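Local coordinates for protein BamaA.19900.a (Balamuthia mandrillaris, PDB 6VZZ) that probably phosphorylates glucose to glucose 6-phosphate at the expense of ATP, as a glucokinase of the actin-like ATPase clan, and binds beta-D-glucopyranose, at residues A[255-260]-A[316-321]; A[312-317]-A[354-359]; A[234-239]-A[305-310]. All coordinates share one frame; numbering follows the deposited sequence.

From the N terminus, the chain first passes 234-239, then 255-260. It reaches helix 303-327, which serves all three contacts, and later comes to 354-359. Interaction 3 closes the loop from helix 234-249 to the early part of helix 303-327. Interaction 1 opens within that loop and closes beyond it, so the two cross. Interaction 2 follows interaction 3 in series. It starts on helix 303-327, shares Leu316 and Met317 with interaction 1, and closes at helix 350-357. Together they join helix 234-249, the glucose-contacting loop and helix 350-357 to one long helix. Salt bridges of Glu237 with Lys314 and Arg318 link the three.

Interaction 1 (A[255-260]-A[316-321]); sequences IEYEDI and LMRIAK. With BGC (beta-D-glucopyranose), chain B.
Tyr257 and Ile319 make the main contact, and it is apolar. Ile319 CB sits over one face of the Tyr257 ring, 3.5 Å from the centroid and only 4° off the ring normal, as a CH-pi contact. Ile319 CD1 spreads toward one side of the ring and comes 3.6 Å from Tyr257 CE2. Chi1 (-179°) sets Ile319 CG1 opposite the backbone N, and chi2 then brings CD1 to the CD2-CE2 side of the ring.

Arg318 adds its aliphatic part. Its CG lies 3.4 Å from Tyr257 OH, and the two side chains cross at about a right angle. The guanidinium goes elsewhere: its NE forms a salt bridge with Glu356, and NH1 one with Glu237.

Polar bonds shape the loop itself. Glu256 N donates to Asp259 OD2 at 3.0 Å, from above the carboxylate plane. Asp259 N returns a bond to Glu256 O at 2.8 Å. The pair closes the turn that carries Tyr257 and Glu258.

The sugar contact is a hydrogen bond from beta-D-glucopyranose O1 to Glu258 OE1 at 2.6 Å. Glu258 OE2 is held by Arg264 and Asn116, which should help fix the rotation of the carboxylate. Tyr257 and Glu258 thus serve different partners, the first helix 303-327 and the second the sugar. This is part of the glucose pocket of the glucokinase: here Glu258 reaches the anomeric hydroxyl, and the preceding Tyr257 packs on helix 303-327.

Interaction 2 (A[312-317]-A[354-359]); sequences HFKFLM and RAEFFD
The first two torsions of Glu356 lay its chain against Lys314 and Met317. Glu356 CG stands opposite its backbone N (chi1 169°), and a bend at chi2 turns the carboxylate toward Lys314. Met317 CB faces helix 350-357; beyond it CG lies beside the backbone N (chi1 -69°), and bends at chi2 and chi3 lead the end of the chain away. The contact is helix-to-helix packing in the glucokinase fold. Helix 303-327 meets the last turn of helix 350-357, and the join includes a Met-aromatic contact.

From helix 350-357, Glu356 does most of the touching, chiefly through CG. Glu356 CG lies 3.3 Å from the backbone oxygen Lys314 O and 3.6 Å from Met317 CB. The Lys314 and Glu356 side chains cross at about a right angle, and Lys314 CG comes 3.6 Å from Glu356 OE2. The charged ends do not meet: Lys314 NZ is 5.3 Å from Glu356 OE2. Lys314 NZ makes its salt bridge with Glu237 instead. Glu356 OE1 serves both Arg318 and Lys321, so two positive groups meet one carboxylate oxygen of this buried residue. These charges probably favour the ionised carboxylate.

Phe357 meets Met317 alone among the residues across the contact. Met317 SD is 5.5 Å from the centroid of the Phe357 ring and 55° off the ring normal, an oblique approach. The sulfur also packs 4.3 Å from Phe357 CB. The Phe357 side chain also touches Met332 of strand 331-335, and this links helix 350-357 to the six-stranded sheet. The backbone oxygen Met317 O lies at the edge of the Phe357 ring, near its plane, 3.8 Å from CD1.

Interaction 3 (A[234-239]-A[305-310]); sequences YAEETR and AHKAMM
A surface salt bridge between Glu236 and Lys307 ties the first turns of helix 234-249 to helix 303-327 in the glucokinase fold. The backbones stand well apart, with 11.5 Å between Glu236 CA and Lys307 CA, and the two side chains come from opposite directions to span the gap.

Lys307 NZ donates to Glu236 OE2 at 2.9 Å. Glu236 OE2 accepts with its syn lone pair, on the side of OE1. Glu236 OE1 is farther from the ammonium, at 3.6 Å from Lys307 NZ, and the methylene Lys307 CE lies close to both oxygens. Glu236 CG sits between its backbone N and carbonyl carbon (chi1 76°), and the extended chain beyond carries the carboxylate out to the lysine. Lys307 bends at chi2 and then runs straight to NZ. Its side chain also rests on Val273 of helix 263-276.

Next to this bridge, Glu236 CA lies over one face of the Arg239 guanidinium, toward its rim, and Arg239 NE makes a salt bridge with Glu276. Helix 234-249 also meets the second subunit, where Tyr234 OH bonds to Glu242 of that subunit. Within the helix, Thr238 OG1 donates to Tyr234 O at 2.8 Å. Thr238 N reaches the same oxygen at 3.1 Å, from the opposite face of the carbonyl plane.

Interaction 1 (A[255-260]-A[316-321])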
loop_
_atom_site.group_PDB
_atom_site.type_symbol
_atom_site.label_atom_id
_atom_site.label_comp_id
_atom_site.label_asym_id
_atom_site.label_seq_id
_atom_site.Cartn_x
_atom_site.Cartn_y
_atom_site.Cartn_z
ATOM N N ILE A 255 6.192 13.086 -11.998
ATOM C CA ILE A 255 7.407 12.548 -11.380
ATOM C C ILE A 255 7.057 11.600 -10.234
ATOM O O ILE A 255 5.957 11.623 -9.667
ATOM C CB ILE A 255 8.336 13.678 -10.908
ATOM C CG1 ILE A 255 7.815 14.348 -9.641
ATOM C CG2 ILE A 255 8.485 14.724 -11.991
ATOM C CD1 ILE A 255 8.805 15.368 -9.070
ATOM N N GLU A 256 8.005 10.727 -9.914
ATOM C CA GLU A 256 7.890 9.831 -8.773
ATOM C C GLU A 256 8.338 10.558 -7.520
ATOM O O GLU A 256 9.125 11.506 -7.579
ATOM C CB GLU A 256 8.750 8.574 -8.949
ATOM C CG GLU A 256 8.688 7.924 -10.312
ATOM C CD GLU A 256 9.584 6.704 -10.408
ATOM O OE1 GLU A 256 10.511 6.571 -9.575
ATOM O OE2 GLU A 256 9.353 5.866 -11.309
ATOM N N TYR A 257 7.830 10.097 -6.370
ATOM C CA TYR A 257 8.277 10.674 -5.106
ATOM C C TYR A 257 9.795 10.596 -4.985
ATOM O O TYR A 257 10.431 11.534 -4.483
ATOM C CB TYR A 257 7.602 9.978 -3.923
ATOM C CG TYR A 257 6.236 10.538 -3.575
ATOM C CD1 TYR A 257 6.109 11.750 -2.906
ATOM C CD2 TYR A 257 5.069 9.853 -3.908
ATOM C CE1 TYR A 257 4.862 12.263 -2.584
ATOM C CE2 TYR A 257 3.830 10.360 -3.590
ATOM C CZ TYR A 257 3.727 11.568 -2.931
ATOM O OH TYR A 257 2.483 12.080 -2.608
ATOM N N GLU A 258 10.396 9.502 -5.481
ATOM C CA GLU A 258 11.848 9.347 -5.438
ATOM C C GLU A 258 12.566 10.394 -6.287
ATOM O O GLU A 258 13.750 10.668 -6.052
ATOM C CB GLU A 258 12.246 7.939 -5.893
ATOM C CG GLU A 258 13.736 7.638 -5.730
ATOM C CD GLU A 258 14.107 6.202 -6.078
ATOM O OE1 GLU A 258 13.679 5.282 -5.352
ATOM O OE2 GLU A 258 14.826 5.990 -7.081
ATOM N N ASP A 259 11.882 11.006 -7.252
ATOM C CA ASP A 259 12.544 12.039 -8.035
ATOM C C ASP A 259 12.794 13.302 -7.225
ATOM O O ASP A 259 13.559 14.170 -7.668
ATOM C CB ASP A 259 11.732 12.345 -9.295
ATOM C CG ASP A 259 11.715 11.170 -10.271
ATOM O OD1 ASP A 259 12.702 10.396 -10.286
ATOM O OD2 ASP A 259 10.727 11.019 -11.026
ATOM N N ILE A 260 12.188 13.413 -6.042
ATOM C CA ILE A 260 12.487 14.483 -5.107
ATOM C C ILE A 260 13.091 13.944 -3.814
ATOM O O ILE A 260 14.080 14.494 -3.304
ATOM C CB ILE A 260 11.221 15.315 -4.813
ATOM C CG1 ILE A 260 10.832 16.138 -6.042
ATOM C CG2 ILE A 260 11.399 16.194 -3.586
ATOM C CD1 ILE A 260 9.543 16.922 -5.854
ATOM N N LEU A 316 8.605 13.859 1.417
ATOM C CA LEU A 316 8.666 12.667 2.258
ATOM C C LEU A 316 7.458 12.602 3.186
ATOM O O LEU A 316 6.842 11.543 3.344
ATOM C CB LEU A 316 9.965 12.643 3.066
ATOM C CG LEU A 316 10.007 11.529 4.121
ATOM C CD1 LEU A 316 10.117 10.169 3.462
ATOM C CD2 LEU A 316 11.139 11.744 5.096
ATOM N N MET A 317 7.084 13.736 3.788
ATOM C CA MET A 317 5.899 13.748 4.636
ATOM C C MET A 317 4.623 13.484 3.838
ATOM O O MET A 317 3.670 12.916 4.378
ATOM C CB MET A 317 5.790 15.079 5.381
ATOM C CG MET A 317 6.847 15.300 6.449
ATOM S SD MET A 317 6.739 14.115 7.807
ATOM C CE MET A 317 8.229 13.163 7.569
ATOM N N ARG A 318 4.575 13.884 2.561
ATOM C CA ARG A 318 3.344 13.690 1.796
ATOM C C ARG A 318 3.124 12.224 1.437
ATOM O O ARG A 318 1.993 11.726 1.515
ATOM C CB ARG A 318 3.352 14.542 0.533
ATOM C CG ARG A 318 2.053 14.457 -0.239
ATOM C CD ARG A 318 1.934 15.604 -1.229
ATOM N NE ARG A 318 2.340 16.855 -0.604
ATOM C CZ ARG A 318 2.636 17.969 -1.265
ATOM N NH1 ARG A 318 3.024 19.044 -0.594
ATOM N NH2 ARG A 318 2.567 18.002 -2.590
ATOM N N ILE A 319 4.175 11.514 1.023
ATOM C CA ILE A 319 3.997 10.097 0.725
ATOM C C ILE A 319 3.734 9.324 2.015
ATOM O O ILE A 319 2.926 8.388 2.044
ATOM C CB ILE A 319 5.211 9.546 -0.060
ATOM C CG1 ILE A 319 5.042 8.061 -0.412
ATOM C CG2 ILE A 319 6.497 9.706 0.724
ATOM C CD1 ILE A 319 3.740 7.722 -1.103
ATOM N N ALA A 320 4.380 9.723 3.111
ATOM C CA ALA A 320 4.143 9.038 4.374
ATOM C C ALA A 320 2.712 9.247 4.850
ATOM O O ALA A 320 2.070 8.305 5.334
ATOM C CB ALA A 320 5.148 9.511 5.424
ATOM N N LYS A 321 2.194 10.473 4.711
ATOM C CA LYS A 321 0.807 10.758 5.070
ATOM C C LYS A 321 -0.151 9.830 4.335
ATOM O O LYS A 321 -0.976 9.147 4.953
ATOM C CB LYS A 321 0.486 12.218 4.757
ATOM C CG LYS A 321 -0.986 12.566 4.807
ATOM C CD LYS A 321 -1.353 13.587 3.747
ATOM C CE LYS A 321 -0.220 14.574 3.514
ATOM N NZ LYS A 321 -0.608 15.716 2.622
HETATM C C2 BGC B . 14.199 0.727 -5.128
HETATM C C3 BGC B . 13.755 -0.019 -3.880
HETATM C C4 BGC B . 14.706 0.278 -2.728
HETATM C C5 BGC B . 14.819 1.787 -2.541
HETATM C C6 BGC B . 15.774 2.201 -1.447
HETATM C C1 BGC B . 14.316 2.208 -4.804
HETATM O O1 BGC B . 14.636 2.946 -5.926
HETATM O O2 BGC B . 13.268 0.519 -6.183
HETATM O O3 BGC B . 13.686 -1.415 -4.132
HETATM O O4 BGC B . 14.205 -0.288 -1.526
HETATM O O5 BGC B . 15.277 2.376 -3.765
HETATM O O6 BGC B . 17.009 1.524 -1.550
#

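Interaction 2 (A[312-317]-A[354-359])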
loop_
_atom_site.group_PDB
_atom_site.type_symbol
_atom_site.label_atom_id
_atom_site.label_comp_id
_atom_site.label_asym_id
_atom_site.label_seq_id
_atom_site.Cartn_x
_atom_site.Cartn_y
_atom_site.Cartn_z
ATOM N N HIS A 312 12.257 18.782 -0.043
ATOM C CA HIS A 312 12.663 17.384 0.042
ATOM C C HIS A 312 11.874 16.668 1.133
ATOM O O HIS A 312 11.177 15.682 0.874
ATOM C CB HIS A 312 14.171 17.331 0.302
ATOM C CG HIS A 312 14.724 15.958 0.498
ATOM N ND1 HIS A 312 14.811 15.035 -0.522
ATOM C CD2 HIS A 312 15.263 15.365 1.589
ATOM C CE1 HIS A 312 15.362 13.926 -0.061
ATOM N NE2 HIS A 312 15.643 14.099 1.218
ATOM N N PHE A 313 11.921 17.201 2.355
ATOM C CA PHE A 313 11.235 16.552 3.462
ATOM C C PHE A 313 9.734 16.744 3.389
ATOM O O PHE A 313 8.980 15.901 3.895
ATOM C CB PHE A 313 11.779 17.057 4.789
ATOM C CG PHE A 313 12.851 16.189 5.341
ATOM C CD1 PHE A 313 12.553 14.911 5.783
ATOM C CD2 PHE A 313 14.159 16.620 5.387
ATOM C CE1 PHE A 313 13.536 14.087 6.280
ATOM C CE2 PHE A 313 15.148 15.794 5.885
ATOM C CZ PHE A 313 14.835 14.525 6.330
ATOM N N LYS A 314 9.276 17.830 2.765
ATOM C CA LYS A 314 7.842 18.000 2.570
ATOM C C LYS A 314 7.264 16.836 1.775
ATOM O O LYS A 314 6.230 16.268 2.143
ATOM C CB LYS A 314 7.556 19.330 1.878
ATOM C CG LYS A 314 6.079 19.566 1.637
ATOM C CD LYS A 314 5.714 21.039 1.732
ATOM C CE LYS A 314 6.026 21.781 0.449
ATOM N NZ LYS A 314 5.376 23.137 0.419
ATOM N N PHE A 315 7.939 16.440 0.696
ATOM C CA PHE A 315 7.401 15.350 -0.108
ATOM C C PHE A 315 7.580 14.006 0.575
ATOM O O PHE A 315 6.776 13.096 0.353
ATOM C CB PHE A 315 8.026 15.347 -1.498
ATOM C CG PHE A 315 7.354 16.291 -2.444
ATOM C CD1 PHE A 315 7.683 17.642 -2.446
ATOM C CD2 PHE A 315 6.368 15.840 -3.308
ATOM C CE1 PHE A 315 7.046 18.526 -3.306
ATOM C CE2 PHE A 315 5.731 16.710 -4.166
ATOM C CZ PHE A 315 6.070 18.059 -4.171
ATOM N N LEU A 316 8.605 13.859 1.417
ATOM C CA LEU A 316 8.666 12.667 2.258
ATOM C C LEU A 316 7.458 12.602 3.186
ATOM O O LEU A 316 6.842 11.543 3.344
ATOM C CB LEU A 316 9.965 12.643 3.066
ATOM C CG LEU A 316 10.007 11.529 4.121
ATOM C CD1 LEU A 316 10.117 10.169 3.462
ATOM C CD2 LEU A 316 11.139 11.744 5.096
ATOM N N MET A 317 7.084 13.736 3.788
ATOM C CA MET A 317 5.899 13.748 4.636
ATOM C C MET A 317 4.623 13.484 3.838
ATOM O O MET A 317 3.670 12.916 4.378
ATOM C CB MET A 317 5.790 15.079 5.381
ATOM C CG MET A 317 6.847 15.300 6.449
ATOM S SD MET A 317 6.739 14.115 7.807
ATOM C CE MET A 317 8.229 13.163 7.569
ATOM N N ARG A 354 4.857 19.005 10.099
ATOM C CA ARG A 354 3.543 18.611 10.595
ATOM C C ARG A 354 2.431 19.245 9.777
ATOM O O ARG A 354 1.419 18.598 9.493
ATOM C CB ARG A 354 3.391 19.001 12.060
ATOM C CG ARG A 354 4.267 18.236 13.011
ATOM C CD ARG A 354 4.066 18.778 14.401
ATOM N NE ARG A 354 2.705 18.565 14.881
ATOM C CZ ARG A 354 2.297 17.447 15.481
ATOM N NH1 ARG A 354 3.145 16.441 15.663
ATOM N NH2 ARG A 354 1.049 17.335 15.906
ATOM N N ALA A 355 2.585 20.512 9.404
ATOM C CA ALA A 355 1.591 21.136 8.542
ATOM C C ALA A 355 1.374 20.311 7.279
ATOM O O ALA A 355 0.239 20.161 6.815
ATOM C CB ALA A 355 2.021 22.559 8.197
ATOM N N GLU A 356 2.449 19.743 6.729
ATOM C CA GLU A 356 2.322 18.898 5.549
ATOM C C GLU A 356 1.683 17.556 5.888
ATOM O O GLU A 356 0.788 17.092 5.169
ATOM C CB GLU A 356 3.693 18.688 4.909
ATOM C CG GLU A 356 3.714 17.611 3.831
ATOM C CD GLU A 356 2.728 17.881 2.708
ATOM O OE1 GLU A 356 2.127 16.915 2.203
ATOM O OE2 GLU A 356 2.537 19.059 2.336
ATOM N N PHE A 357 2.118 16.924 6.985
ATOM C CA PHE A 357 1.687 15.561 7.270
ATOM C C PHE A 357 0.200 15.494 7.614
ATOM O O PHE A 357 -0.481 14.536 7.240
ATOM C CB PHE A 357 2.528 14.967 8.397
ATOM C CG PHE A 357 2.144 13.553 8.750
ATOM C CD1 PHE A 357 2.576 12.491 7.972
ATOM C CD2 PHE A 357 1.347 13.287 9.853
ATOM C CE1 PHE A 357 2.216 11.190 8.285
ATOM C CE2 PHE A 357 0.983 11.995 10.170
ATOM C CZ PHE A 357 1.418 10.942 9.389
ATOM N N PHE A 358 -0.326 16.485 8.323
ATOM C CA PHE A 358 -1.748 16.508 8.650
ATOM C C PHE A 358 -2.592 17.276 7.630
ATOM O O PHE A 358 -3.764 17.553 7.902
ATOM C CB PHE A 358 -1.951 17.089 10.053
ATOM C CG PHE A 358 -1.267 16.298 11.117
ATOM C CD1 PHE A 358 -1.789 15.077 11.528
ATOM C CD2 PHE A 358 -0.082 16.740 11.681
ATOM C CE1 PHE A 358 -1.155 14.322 12.488
ATOM C CE2 PHE A 358 0.563 15.988 12.654
ATOM C CZ PHE A 358 0.027 14.775 13.054
ATOM N N ASP A 359 -2.037 17.613 6.463
ATOM C CA ASP A 359 -2.777 18.304 5.402
ATOM C C ASP A 359 -3.550 17.261 4.590
ATOM O O ASP A 359 -3.118 16.788 3.530
ATOM C CB ASP A 359 -1.800 19.111 4.549
ATOM C CG ASP A 359 -2.461 19.845 3.383
ATOM O OD1 ASP A 359 -3.634 19.589 3.059
ATOM O OD2 ASP A 359 -1.780 20.704 2.782
#

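Interaction 3 (A[234-239]-A[305-310])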
loop_
_atom_site.group_PDB
_atom_site.type_symbol
_atom_site.label_atom_id
_atom_site.label_comp_id
_atom_site.label_asym_id
_atom_site.label_seq_id
_atom_site.Cartn_x
_atom_site.Cartn_y
_atom_site.Cartn_z
ATOM N N TYR A 234 1.272 26.320 -3.764
ATOM C CA TYR A 234 0.686 25.634 -4.912
ATOM C C TYR A 234 1.356 26.051 -6.218
ATOM O O TYR A 234 1.696 25.202 -7.052
ATOM C CB TYR A 234 -0.816 25.903 -4.955
ATOM C CG TYR A 234 -1.544 25.277 -6.129
ATOM C CD1 TYR A 234 -1.664 23.897 -6.240
ATOM C CD2 TYR A 234 -2.132 26.068 -7.118
ATOM C CE1 TYR A 234 -2.341 23.320 -7.295
ATOM C CE2 TYR A 234 -2.814 25.493 -8.185
ATOM C CZ TYR A 234 -2.911 24.110 -8.258
ATOM O OH TYR A 234 -3.581 23.507 -9.297
ATOM N N ALA A 235 1.552 27.356 -6.415
ATOM C CA ALA A 235 2.174 27.833 -7.646
ATOM C C ALA A 235 3.620 27.368 -7.755
ATOM O O ALA A 235 4.066 26.962 -8.837
ATOM C CB ALA A 235 2.098 29.355 -7.716
ATOM N N GLU A 236 4.370 27.422 -6.651
ATOM C CA GLU A 236 5.786 27.084 -6.721
ATOM C C GLU A 236 6.004 25.578 -6.789
ATOM O O GLU A 236 6.964 25.130 -7.429
ATOM C CB GLU A 236 6.551 27.690 -5.535
ATOM C CG GLU A 236 6.377 26.972 -4.200
ATOM C CD GLU A 236 7.498 27.283 -3.199
ATOM O OE1 GLU A 236 8.302 28.222 -3.447
ATOM O OE2 GLU A 236 7.569 26.576 -2.163
ATOM N N GLU A 237 5.135 24.783 -6.153
ATOM C CA GLU A 237 5.245 23.333 -6.289
ATOM C C GLU A 237 4.990 22.909 -7.724
ATOM O O GLU A 237 5.664 22.017 -8.248
ATOM C CB GLU A 237 4.271 22.623 -5.352
ATOM C CG GLU A 237 4.741 22.511 -3.920
ATOM C CD GLU A 237 3.937 21.492 -3.137
ATOM O OE1 GLU A 237 4.010 21.500 -1.888
ATOM O OE2 GLU A 237 3.229 20.682 -3.777
ATOM N N THR A 238 4.018 23.547 -8.376
ATOM C CA THR A 238 3.751 23.257 -9.780
ATOM C C THR A 238 4.974 23.538 -10.644
ATOM O O THR A 238 5.291 22.757 -11.549
ATOM C CB THR A 238 2.549 24.072 -10.260
ATOM O OG1 THR A 238 1.429 23.799 -9.403
ATOM C CG2 THR A 238 2.193 23.700 -11.681
ATOM N N ARG A 239 5.685 24.637 -10.372
ATOM C CA ARG A 239 6.901 24.918 -11.129
ATOM C C ARG A 239 7.967 23.859 -10.866
ATOM O O ARG A 239 8.623 23.386 -11.802
ATOM C CB ARG A 239 7.426 26.315 -10.797
ATOM C CG ARG A 239 6.505 27.463 -11.235
ATOM C CD ARG A 239 7.239 28.803 -11.311
ATOM N NE ARG A 239 7.924 29.145 -10.064
ATOM C CZ ARG A 239 7.347 29.748 -9.022
ATOM N NH1 ARG A 239 6.062 30.090 -9.062
ATOM N NH2 ARG A 239 8.057 30.013 -7.931
ATOM N N ALA A 305 19.772 26.140 0.313
ATOM C CA ALA A 305 19.844 24.763 0.794
ATOM C C ALA A 305 18.643 24.440 1.670
ATOM O O ALA A 305 18.033 23.372 1.545
ATOM C CB ALA A 305 21.146 24.535 1.560
ATOM N N HIS A 306 18.279 25.372 2.547
ATOM C CA HIS A 306 17.110 25.189 3.394
ATOM C C HIS A 306 15.850 24.995 2.559
ATOM O O HIS A 306 15.078 24.058 2.793
ATOM C CB HIS A 306 16.971 26.391 4.323
ATOM C CG HIS A 306 15.794 26.313 5.239
ATOM N ND1 HIS A 306 14.546 26.779 4.886
ATOM C CD2 HIS A 306 15.674 25.825 6.495
ATOM C CE1 HIS A 306 13.706 26.583 5.885
ATOM N NE2 HIS A 306 14.367 26.010 6.875
ATOM N N LYS A 307 15.640 25.865 1.565
ATOM C CA LYS A 307 14.430 25.795 0.749
ATOM C C LYS A 307 14.309 24.441 0.058
ATOM O O LYS A 307 13.240 23.818 0.071
ATOM C CB LYS A 307 14.427 26.936 -0.273
ATOM C CG LYS A 307 13.142 27.082 -1.083
ATOM C CD LYS A 307 11.932 27.304 -0.181
ATOM C CE LYS A 307 10.636 27.472 -0.982
ATOM N NZ LYS A 307 9.425 27.575 -0.111
ATOM N N ALA A 308 15.408 23.953 -0.523
ATOM C CA ALA A 308 15.383 22.655 -1.190
ATOM C C ALA A 308 15.146 21.526 -0.192
ATOM O O ALA A 308 14.332 20.625 -0.429
ATOM C CB ALA A 308 16.688 22.439 -1.951
ATOM N N MET A 309 15.859 21.554 0.933
ATOM C CA MET A 309 15.684 20.518 1.946
ATOM C C MET A 309 14.260 20.523 2.497
ATOM O O MET A 309 13.675 19.463 2.745
ATOM C CB MET A 309 16.701 20.729 3.064
ATOM C CG MET A 309 16.904 19.552 3.978
ATOM S SD MET A 309 17.842 18.252 3.163
ATOM C CE MET A 309 17.887 17.015 4.445
ATOM N N MET A 310 13.691 21.716 2.690
ATOM C CA MET A 310 12.292 21.845 3.083
ATOM C C MET A 310 11.376 21.078 2.137
ATOM O O MET A 310 10.524 20.293 2.569
ATOM C CB MET A 310 11.916 23.325 3.114
ATOM C CG MET A 310 10.672 23.653 3.905
ATOM S SD MET A 310 10.852 23.141 5.621
ATOM C CE MET A 310 9.795 21.693 5.625
#